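Long-range contacts in putative serine phosphatase (PDB 6K4E), which probably removes phosphate from phosphoserine or phosphothreonine, as a magnesium-binding PP2C-type phosphatase of the SiaABC pathway that controls biofilm formation: residues 56-61 with 90-95; 192-197 with 233-238; 241-246 with 287-292. All coordinates share one frame; numbering follows the deposited sequence.

Contact 1: 56-61 with 90-95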
loop_
_atom_site.group_PDB
_atom_site.type_symbol
_atom_site.label_atom_id
_atom_site.label_comp_id
_atom_site.label_asym_id
_atom_site.label_seq_id
_atom_site.Cartn_x
_atom_site.Cartn_y
_atom_site.Cartn_z
ATOM N N ASP B 56 -3.142 6.546 -18.565
ATOM C CA ASP B 56 -4.519 6.198 -18.171
ATOM C C ASP B 56 -4.511 5.323 -16.934
ATOM O O ASP B 56 -5.370 5.481 -16.052
ATOM C CB ASP B 56 -5.252 5.499 -19.322
ATOM C CG ASP B 56 -5.456 6.362 -20.555
ATOM O OD1 ASP B 56 -5.397 7.607 -20.427
ATOM O OD2 ASP B 56 -5.705 5.791 -21.647
ATOM N N SER B 57 -3.517 4.411 -16.863
ATOM C CA SER B 57 -3.314 3.513 -15.716
ATOM C C SER B 57 -2.943 4.321 -14.457
ATOM O O SER B 57 -3.556 4.126 -13.402
ATOM C CB SER B 57 -2.251 2.468 -16.054
ATOM O OG SER B 57 -2.060 1.537 -15.004
ATOM N N LEU B 58 -2.001 5.285 -14.596
ATOM C CA LEU B 58 -1.562 6.169 -13.509
ATOM C C LEU B 58 -2.651 7.111 -13.038
ATOM O O LEU B 58 -2.744 7.348 -11.841
ATOM C CB LEU B 58 -0.299 6.955 -13.876
ATOM C CG LEU B 58 0.961 6.118 -14.076
ATOM C CD1 LEU B 58 2.050 6.923 -14.721
ATOM C CD2 LEU B 58 1.456 5.514 -12.792
ATOM N N ASP B 59 -3.480 7.626 -13.962
ATOM C CA ASP B 59 -4.609 8.503 -13.663
ATOM C C ASP B 59 -5.601 7.749 -12.808
ATOM O O ASP B 59 -6.128 8.330 -11.867
ATOM C CB ASP B 59 -5.309 8.997 -14.945
ATOM C CG ASP B 59 -4.629 10.137 -15.665
ATOM O OD1 ASP B 59 -3.904 10.923 -15.000
ATOM O OD2 ASP B 59 -4.841 10.269 -16.890
ATOM N N TYR B 60 -5.865 6.468 -13.124
ATOM C CA TYR B 60 -6.740 5.652 -12.306
ATOM C C TYR B 60 -6.072 5.356 -10.936
ATOM O O TYR B 60 -6.753 5.380 -9.909
ATOM C CB TYR B 60 -7.172 4.368 -13.044
ATOM C CG TYR B 60 -8.111 3.511 -12.215
ATOM C CD1 TYR B 60 -9.417 3.922 -11.952
ATOM C CD2 TYR B 60 -7.682 2.312 -11.654
ATOM C CE1 TYR B 60 -10.270 3.159 -11.151
ATOM C CE2 TYR B 60 -8.522 1.548 -10.840
ATOM C CZ TYR B 60 -9.816 1.974 -10.595
ATOM O OH TYR B 60 -10.651 1.223 -9.805
ATOM N N ALA B 61 -4.747 5.132 -10.926
ATOM C CA ALA B 61 -3.996 4.897 -9.686
ATOM C C ALA B 61 -4.031 6.138 -8.767
ATOM O O ALA B 61 -3.954 5.990 -7.547
ATOM C CB ALA B 61 -2.554 4.515 -9.999
ATOM N N ASP B 90 4.801 13.274 -10.246
ATOM C CA ASP B 90 4.189 12.565 -11.348
ATOM C C ASP B 90 2.674 12.500 -11.050
ATOM O O ASP B 90 2.161 13.400 -10.376
ATOM C CB ASP B 90 4.916 11.239 -11.607
ATOM C CG ASP B 90 6.452 11.396 -11.619
ATOM O OD1 ASP B 90 6.959 12.341 -12.282
ATOM O OD2 ASP B 90 7.142 10.600 -10.929
ATOM N N VAL B 91 1.940 11.535 -11.569
ATOM C CA VAL B 91 0.499 11.516 -11.287
ATOM C C VAL B 91 0.254 11.029 -9.847
ATOM O O VAL B 91 -0.662 11.497 -9.166
ATOM C CB VAL B 91 -0.234 10.674 -12.346
ATOM C CG1 VAL B 91 -1.742 10.879 -12.266
ATOM C CG2 VAL B 91 0.276 11.035 -13.740
ATOM N N VAL B 92 1.111 10.114 -9.388
ATOM C CA VAL B 92 1.103 9.553 -8.035
ATOM C C VAL B 92 2.474 9.846 -7.415
ATOM O O VAL B 92 3.484 9.861 -8.126
ATOM C CB VAL B 92 0.728 8.042 -8.007
ATOM C CG1 VAL B 92 -0.726 7.827 -8.422
ATOM C CG2 VAL B 92 1.674 7.194 -8.870
ATOM N N GLY B 93 2.509 10.104 -6.121
ATOM C CA GLY B 93 3.764 10.438 -5.463
ATOM C C GLY B 93 4.002 9.676 -4.180
ATOM O O GLY B 93 3.217 8.797 -3.852
ATOM N N GLY B 94 5.068 10.040 -3.463
ATOM C CA GLY B 94 5.458 9.404 -2.210
ATOM C C GLY B 94 5.046 10.200 -0.994
ATOM O O GLY B 94 5.351 9.830 0.145
ATOM N N ASP B 95 4.315 11.278 -1.226
ATOM C CA ASP B 95 3.883 12.164 -0.161
ATOM C C ASP B 95 2.427 11.965 0.119
ATOM O O ASP B 95 1.617 11.869 -0.824
ATOM C CB ASP B 95 4.034 13.630 -0.614
ATOM C CG ASP B 95 5.345 14.361 -0.378
ATOM O OD1 ASP B 95 6.395 13.689 -0.263
ATOM O OD2 ASP B 95 5.342 15.607 -0.454
#
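Leu58 on helix 49-67 meets Val91 and Val92 of the loop between strands 82-87 and 95-101, a small apolar contact at the edge of a PP2C-type phosphatase domain. No hydrogen bond crosses it. Leu58 and Val91 approach most directly through their stems, with Leu58 CB 4.0 Å from Val91 CB. The two methyls of Val91 then part company. CG2 stays beside Leu58 CB, whereas CG1, set on the far side of the stem from the backbone N (chi1 -168°), is carried toward Leu58 O and the carboxylate of Asp59. That carboxylate bends back to the loop although its CB points away from it, bringing Asp59 OD1 within 3.5 Å of Val91 CG1. Val92 works one turn further along the helix: its CG1 lies 4.1 Å from Ala61 CB and also touches the carbonyl group of Ala61, while Val92 CG2 faces Leu58 CD2 at 4.3 Å.

A second shell surrounds both partners. Helix 117-138 adds Val118 beside Leu58 and Ala121 beside Val92, and the second subunit packs its own Val118 on Leu58 and its Leu122 on Ala61, so this part of the helix also belongs to the dimer interface. Beyond the valines the loop is fastened to the same helix through its backbone, where Gly93 O accepts a hydrogen bond from Gln65 NE2.

Contact 2: 192-197 with 233-238. With MG (magnesium ion), chain H; MG (magnesium ion), chain F.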
loop_
_atom_site.group_PDB
_atom_site.type_symbol
_atom_site.label_atom_id
_atom_site.label_comp_id
_atom_site.label_asym_id
_atom_site.label_seq_id
_atom_site.Cartn_x
_atom_site.Cartn_y
_atom_site.Cartn_z
ATOM N N ILE B 192 11.240 16.158 9.360
ATOM C CA ILE B 192 10.158 17.102 9.048
ATOM C C ILE B 192 9.979 18.026 10.234
ATOM O O ILE B 192 10.017 17.582 11.381
ATOM C CB ILE B 192 8.830 16.467 8.511
ATOM C CG1 ILE B 192 9.046 16.036 7.015
ATOM C CG2 ILE B 192 7.610 17.477 8.613
ATOM C CD1 ILE B 192 7.960 15.463 6.331
ATOM N N SER B 193 9.865 19.324 9.943
ATOM C CA SER B 193 9.732 20.380 10.946
ATOM C C SER B 193 8.319 20.886 11.028
ATOM O O SER B 193 7.573 20.832 10.042
ATOM C CB SER B 193 10.625 21.568 10.585
ATOM O OG SER B 193 11.979 21.193 10.402
ATOM N N LEU B 194 7.967 21.430 12.185
ATOM C CA LEU B 194 6.721 22.144 12.363
ATOM C C LEU B 194 7.086 23.634 12.404
ATOM O O LEU B 194 7.888 24.051 13.226
ATOM C CB LEU B 194 5.961 21.718 13.624
ATOM C CG LEU B 194 4.686 22.531 13.941
ATOM C CD1 LEU B 194 3.560 22.200 13.005
ATOM C CD2 LEU B 194 4.251 22.285 15.319
ATOM N N TYR B 195 6.532 24.419 11.476
ATOM C CA TYR B 195 6.741 25.839 11.420
ATOM C C TYR B 195 5.484 26.470 12.056
ATOM O O TYR B 195 4.390 25.937 11.898
ATOM C CB TYR B 195 6.864 26.271 9.967
ATOM C CG TYR B 195 8.253 26.134 9.390
ATOM C CD1 TYR B 195 9.195 27.149 9.543
ATOM C CD2 TYR B 195 8.614 25.014 8.638
ATOM C CE1 TYR B 195 10.474 27.037 9.006
ATOM C CE2 TYR B 195 9.895 24.891 8.095
ATOM C CZ TYR B 195 10.822 25.910 8.283
ATOM O OH TYR B 195 12.070 25.854 7.713
ATOM N N ALA B 196 5.651 27.545 12.827
ATOM C CA ALA B 196 4.549 28.271 13.483
ATOM C C ALA B 196 4.820 29.734 13.323
ATOM O O ALA B 196 5.969 30.153 13.465
ATOM C CB ALA B 196 4.485 27.939 14.964
ATOM N N SER B 197 3.781 30.517 13.030
ATOM C CA SER B 197 3.927 31.946 12.857
ATOM C C SER B 197 2.664 32.725 13.253
ATOM O O SER B 197 1.547 32.268 13.023
ATOM C CB SER B 197 4.347 32.279 11.431
ATOM O OG SER B 197 4.656 33.657 11.383
ATOM N N PHE B 233 0.105 27.181 11.838
ATOM C CA PHE B 233 1.086 26.105 11.865
ATOM C C PHE B 233 1.199 25.530 10.482
ATOM O O PHE B 233 0.249 25.634 9.706
ATOM C CB PHE B 233 0.703 25.015 12.890
ATOM C CG PHE B 233 0.669 25.516 14.315
ATOM C CD1 PHE B 233 -0.484 26.089 14.840
ATOM C CD2 PHE B 233 1.812 25.491 15.107
ATOM C CE1 PHE B 233 -0.500 26.607 16.132
ATOM C CE2 PHE B 233 1.794 26.015 16.406
ATOM C CZ PHE B 233 0.630 26.551 16.912
ATOM N N TYR B 234 2.403 25.029 10.130
ATOM C CA TYR B 234 2.677 24.555 8.785
ATOM C C TYR B 234 3.517 23.334 8.835
ATOM O O TYR B 234 4.585 23.334 9.439
ATOM C CB TYR B 234 3.437 25.614 7.960
ATOM C CG TYR B 234 2.773 26.961 7.918
ATOM C CD1 TYR B 234 3.010 27.907 8.914
ATOM C CD2 TYR B 234 1.906 27.303 6.876
ATOM C CE1 TYR B 234 2.403 29.161 8.871
ATOM C CE2 TYR B 234 1.260 28.536 6.852
ATOM C CZ TYR B 234 1.537 29.465 7.836
ATOM O OH TYR B 234 0.921 30.671 7.804
ATOM N N LEU B 235 3.042 22.294 8.154
ATOM C CA LEU B 235 3.722 21.019 8.044
ATOM C C LEU B 235 3.996 20.839 6.578
ATOM O O LEU B 235 3.068 20.612 5.823
ATOM C CB LEU B 235 2.820 19.886 8.581
ATOM C CG LEU B 235 2.806 19.718 10.098
ATOM C CD1 LEU B 235 1.712 18.737 10.530
ATOM C CD2 LEU B 235 4.170 19.239 10.630
ATOM N N SER B 236 5.255 20.933 6.170
ATOM C CA SER B 236 5.600 20.767 4.771
ATOM C C SER B 236 6.658 19.690 4.605
ATOM O O SER B 236 7.564 19.598 5.418
ATOM C CB SER B 236 6.126 22.085 4.199
ATOM O OG SER B 236 6.705 21.901 2.917
ATOM N N THR B 237 6.596 18.933 3.502
ATOM C CA THR B 237 7.663 17.977 3.152
ATOM C C THR B 237 8.778 18.796 2.506
ATOM O O THR B 237 8.599 19.999 2.275
ATOM C CB THR B 237 7.143 16.870 2.218
ATOM O OG1 THR B 237 6.583 17.472 1.043
ATOM C CG2 THR B 237 6.070 15.973 2.897
ATOM N N ASP B 238 9.939 18.167 2.197
ATOM C CA ASP B 238 11.033 18.916 1.592
ATOM C C ASP B 238 10.764 19.455 0.156
ATOM O O ASP B 238 11.494 20.315 -0.297
ATOM C CB ASP B 238 12.329 18.066 1.620
ATOM C CG ASP B 238 12.252 16.766 0.858
ATOM O OD1 ASP B 238 11.235 16.550 0.141
ATOM O OD2 ASP B 238 13.205 15.958 0.968
HETATM MG MG MG H . 14.791 15.627 2.527
HETATM MG MG MG F . 10.488 14.631 -0.973
HETATM O O HOH W 1 7.146 22.221 7.828
HETATM O O HOH W 2 9.624 20.734 6.918
HETATM O O HOH W 3 12.320 13.732 -0.660
HETATM O O HOH W 4 8.385 15.503 -0.985
HETATM O O HOH W 5 10.229 12.908 -2.161
HETATM O O HOH W 6 15.849 14.925 0.621
HETATM O O HOH W 7 14.528 13.309 2.325
#
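Strands 194-197 and 233-236 run antiparallel, their axes 4.6 Å apart at an angle of 153°, with Tyr195 and Tyr234 forming a hydrogen-bonded pair. The bond from Tyr195 N to Tyr234 O is nearly straight (173° at the hydrogen) and lies in the carbonyl plane; the return bond, from Tyr234 N to Tyr195 O at 2.8 Å, is more bent, and its donor is tilted from the plane of the Tyr195 carbonyl. Toward Ile192 the strands part, and water 1 spans the gap, donating to Ser193 O and Tyr234 O and accepting from Ser236 N.

The two tyrosines share one face of the sheet, touching through their CB atoms, and helix 254-264 packs on that face, as expected of the layered alpha-beta-beta-alpha sandwich of PP2C phosphatases. On the other, Ala196 CB lies 3.6 Å from Phe233 CE2. Leu194 CG swings away from its backbone N (chi1 175°), which brings CD1 within 3.8 Å of Leu235 CD2. Strand 184-190 of the second sheet closes over Leu194 and Phe233.

Just past the strand, Asp238 OD1 lies 2.3 Å from the magnesium ion also held by Asp112 and Asp291, and Asp238 OD2 2.2 Å from a second magnesium ion.

Contact 3: 241-246 with 287-292. With MG (magnesium ion), chain F.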
loop_
_atom_site.group_PDB
_atom_site.type_symbol
_atom_site.label_atom_id
_atom_site.label_comp_id
_atom_site.label_asym_id
_atom_site.label_seq_id
_atom_site.Cartn_x
_atom_site.Cartn_y
_atom_site.Cartn_z
ATOM N N LEU B 241 10.434 23.258 -0.471
ATOM C CA LEU B 241 11.680 23.958 -0.074
ATOM C C LEU B 241 12.818 23.575 -0.987
ATOM O O LEU B 241 13.788 24.313 -1.086
ATOM C CB LEU B 241 12.056 23.670 1.417
ATOM C CG LEU B 241 11.192 24.370 2.495
ATOM C CD1 LEU B 241 9.880 23.597 2.778
ATOM C CD2 LEU B 241 11.939 24.467 3.786
ATOM N N ASP B 242 12.701 22.449 -1.668
ATOM C CA ASP B 242 13.728 21.980 -2.601
ATOM C C ASP B 242 13.435 22.382 -4.025
ATOM O O ASP B 242 14.277 22.167 -4.888
ATOM C CB ASP B 242 13.915 20.447 -2.488
ATOM C CG ASP B 242 14.541 19.973 -1.184
ATOM O OD1 ASP B 242 15.030 20.835 -0.402
ATOM O OD2 ASP B 242 14.573 18.750 -0.960
ATOM N N GLN B 243 12.262 22.967 -4.288
ATOM C CA GLN B 243 11.915 23.386 -5.647
ATOM C C GLN B 243 12.939 24.341 -6.230
ATOM O O GLN B 243 13.112 25.452 -5.709
ATOM C CB GLN B 243 10.534 24.021 -5.725
ATOM C CG GLN B 243 10.090 24.358 -7.177
ATOM C CD GLN B 243 10.144 23.162 -8.119
ATOM O OE1 GLN B 243 9.518 22.122 -7.887
ATOM N NE2 GLN B 243 10.962 23.255 -9.152
ATOM N N ALA B 244 13.604 23.904 -7.321
ATOM C CA ALA B 244 14.574 24.694 -8.044
ATOM C C ALA B 244 13.848 25.853 -8.770
ATOM O O ALA B 244 12.692 25.709 -9.149
ATOM C CB ALA B 244 15.282 23.806 -9.047
ATOM N N GLY B 245 14.524 26.989 -8.910
ATOM C CA GLY B 245 13.980 28.151 -9.598
ATOM C C GLY B 245 14.756 29.418 -9.331
ATOM O O GLY B 245 15.857 29.380 -8.771
ATOM N N GLY B 246 14.154 30.542 -9.710
ATOM C CA GLY B 246 14.737 31.862 -9.520
ATOM C C GLY B 246 15.820 32.149 -10.530
ATOM O O GLY B 246 15.895 31.493 -11.577
ATOM N N HIS B 287 11.439 25.820 -14.752
ATOM C CA HIS B 287 12.026 24.634 -14.114
ATOM C C HIS B 287 11.002 23.534 -13.881
ATOM O O HIS B 287 9.918 23.815 -13.359
ATOM C CB HIS B 287 12.678 24.976 -12.774
ATOM C CG HIS B 287 13.959 25.715 -12.908
ATOM N ND1 HIS B 287 13.982 27.081 -13.131
ATOM C CD2 HIS B 287 15.228 25.258 -12.854
ATOM C CE1 HIS B 287 15.260 27.411 -13.187
ATOM N NE2 HIS B 287 16.046 26.350 -13.018
ATOM N N PRO B 288 11.334 22.265 -14.197
ATOM C CA PRO B 288 10.392 21.174 -13.892
ATOM C C PRO B 288 10.218 21.029 -12.385
ATOM O O PRO B 288 11.063 21.522 -11.617
ATOM C CB PRO B 288 11.089 19.932 -14.473
ATOM C CG PRO B 288 12.544 20.278 -14.457
ATOM C CD PRO B 288 12.580 21.744 -14.803
ATOM N N GLN B 289 9.107 20.394 -11.958
ATOM C CA GLN B 289 8.867 20.119 -10.545
ATOM C C GLN B 289 9.899 19.048 -10.171
ATOM O O GLN B 289 10.044 18.038 -10.860
ATOM C CB GLN B 289 7.433 19.638 -10.300
ATOM C CG GLN B 289 7.046 19.644 -8.822
ATOM C CD GLN B 289 5.650 19.156 -8.588
ATOM O OE1 GLN B 289 4.780 19.299 -9.427
ATOM N NE2 GLN B 289 5.396 18.571 -7.438
ATOM N N ARG B 290 10.680 19.342 -9.150
ATOM C CA ARG B 290 11.802 18.528 -8.686
ATOM C C ARG B 290 11.373 17.334 -7.824
ATOM O O ARG B 290 12.001 16.285 -7.887
ATOM C CB ARG B 290 12.782 19.466 -7.924
ATOM C CG ARG B 290 14.151 18.904 -7.738
ATOM C CD ARG B 290 15.200 19.979 -7.700
ATOM N NE ARG B 290 16.451 19.370 -8.114
ATOM C CZ ARG B 290 17.570 20.030 -8.371
ATOM N NH1 ARG B 290 17.615 21.350 -8.248
ATOM N NH2 ARG B 290 18.658 19.376 -8.754
ATOM N N ASP B 291 10.311 17.508 -7.002
ATOM C CA ASP B 291 9.838 16.492 -6.060
ATOM C C ASP B 291 8.346 16.696 -5.758
ATOM O O ASP B 291 7.743 17.683 -6.198
ATOM C CB ASP B 291 10.677 16.588 -4.749
ATOM C CG ASP B 291 10.508 15.433 -3.780
ATOM O OD1 ASP B 291 9.962 14.383 -4.190
ATOM O OD2 ASP B 291 10.938 15.569 -2.619
ATOM N N ASP B 292 7.738 15.717 -5.077
ATOM C CA ASP B 292 6.353 15.792 -4.638
ATOM C C ASP B 292 6.263 16.946 -3.639
ATOM O O ASP B 292 7.157 17.115 -2.792
ATOM C CB ASP B 292 5.960 14.481 -3.943
ATOM C CG ASP B 292 6.032 13.286 -4.839
ATOM O OD1 ASP B 292 5.555 13.378 -5.963
ATOM O OD2 ASP B 292 6.557 12.246 -4.398
HETATM MG MG MG F . 10.488 14.631 -0.973
HETATM O O HOH W 8 13.536 16.919 -2.549
HETATM O O HOH W 9 16.725 22.708 -5.975
HETATM O O HOH W 10 10.217 20.308 -5.915
HETATM O O HOH W 5 10.229 12.908 -2.161
HETATM O O HOH W 4 8.385 15.503 -0.985
HETATM O O HOH W 3 12.320 13.732 -0.660
#
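The side-chain amide of Gln243 acts like a backbone peptide group, both giving and accepting a hydrogen bond along segment 287-292, which has no regular structure. Gln243 NE2 donates to Pro288 O at 3.0 Å, and Gln243 OE1 receives Arg290 N at a longer 3.3 Å. A bend at chi2 (55°) folds the chain so that NE2 also reaches Ala244 O, on a lone pair of that carbonyl. Both NE2 acceptors lie close to the amide plane, which fixes the rotation of the group.

At one end His287 lays a ring face against the backbone, Gly245 CA sitting 4.0 Å from the ring centroid in a CH-pi contact. The extended Arg290 chain passes Ala244, its CD and NH1 both touching Ala244 CB, with NH1 at 3.5 Å. At the other end water 8 donates to both Asp242 OD2 and Asp291 OD2, the latter a magnesium ligand at 1.9 Å. Asp238 and Asp112 also bind this ion; Asp112 is shared with the ion at Cys113 and Gly115, as in PP2C dinuclear centres.

Helix 269-284 leads into segment 287-292 and packs on Gln243 through Leu280 and Gln284, while strand 293-300 carries the chain onward from Asp292.

In the fold
From the N terminus, contact 1 closes first, bringing the loop after strand 82-87 back to helix 49-67. Contact 2 then closes a helix-free excursion, mostly loop with some strand, by pairing neighbouring strands within one sheet, and contact 3 closes a largely helical one by joining the end of helix 238-242 and the residues that follow it to the approach to strand 293-300. The three loops follow in series, none enclosing or crossing another. The helix packing of contact 1 lies further out, but the far end of 90-95 reaches the others beside the metal site: Asp95 probably hydrogen-bonds Thr237 of contact 2, and Gly94 probably bonds Asp292 of contact 3. Contacts 2 and 3 each supply an aspartate to the same magnesium ion.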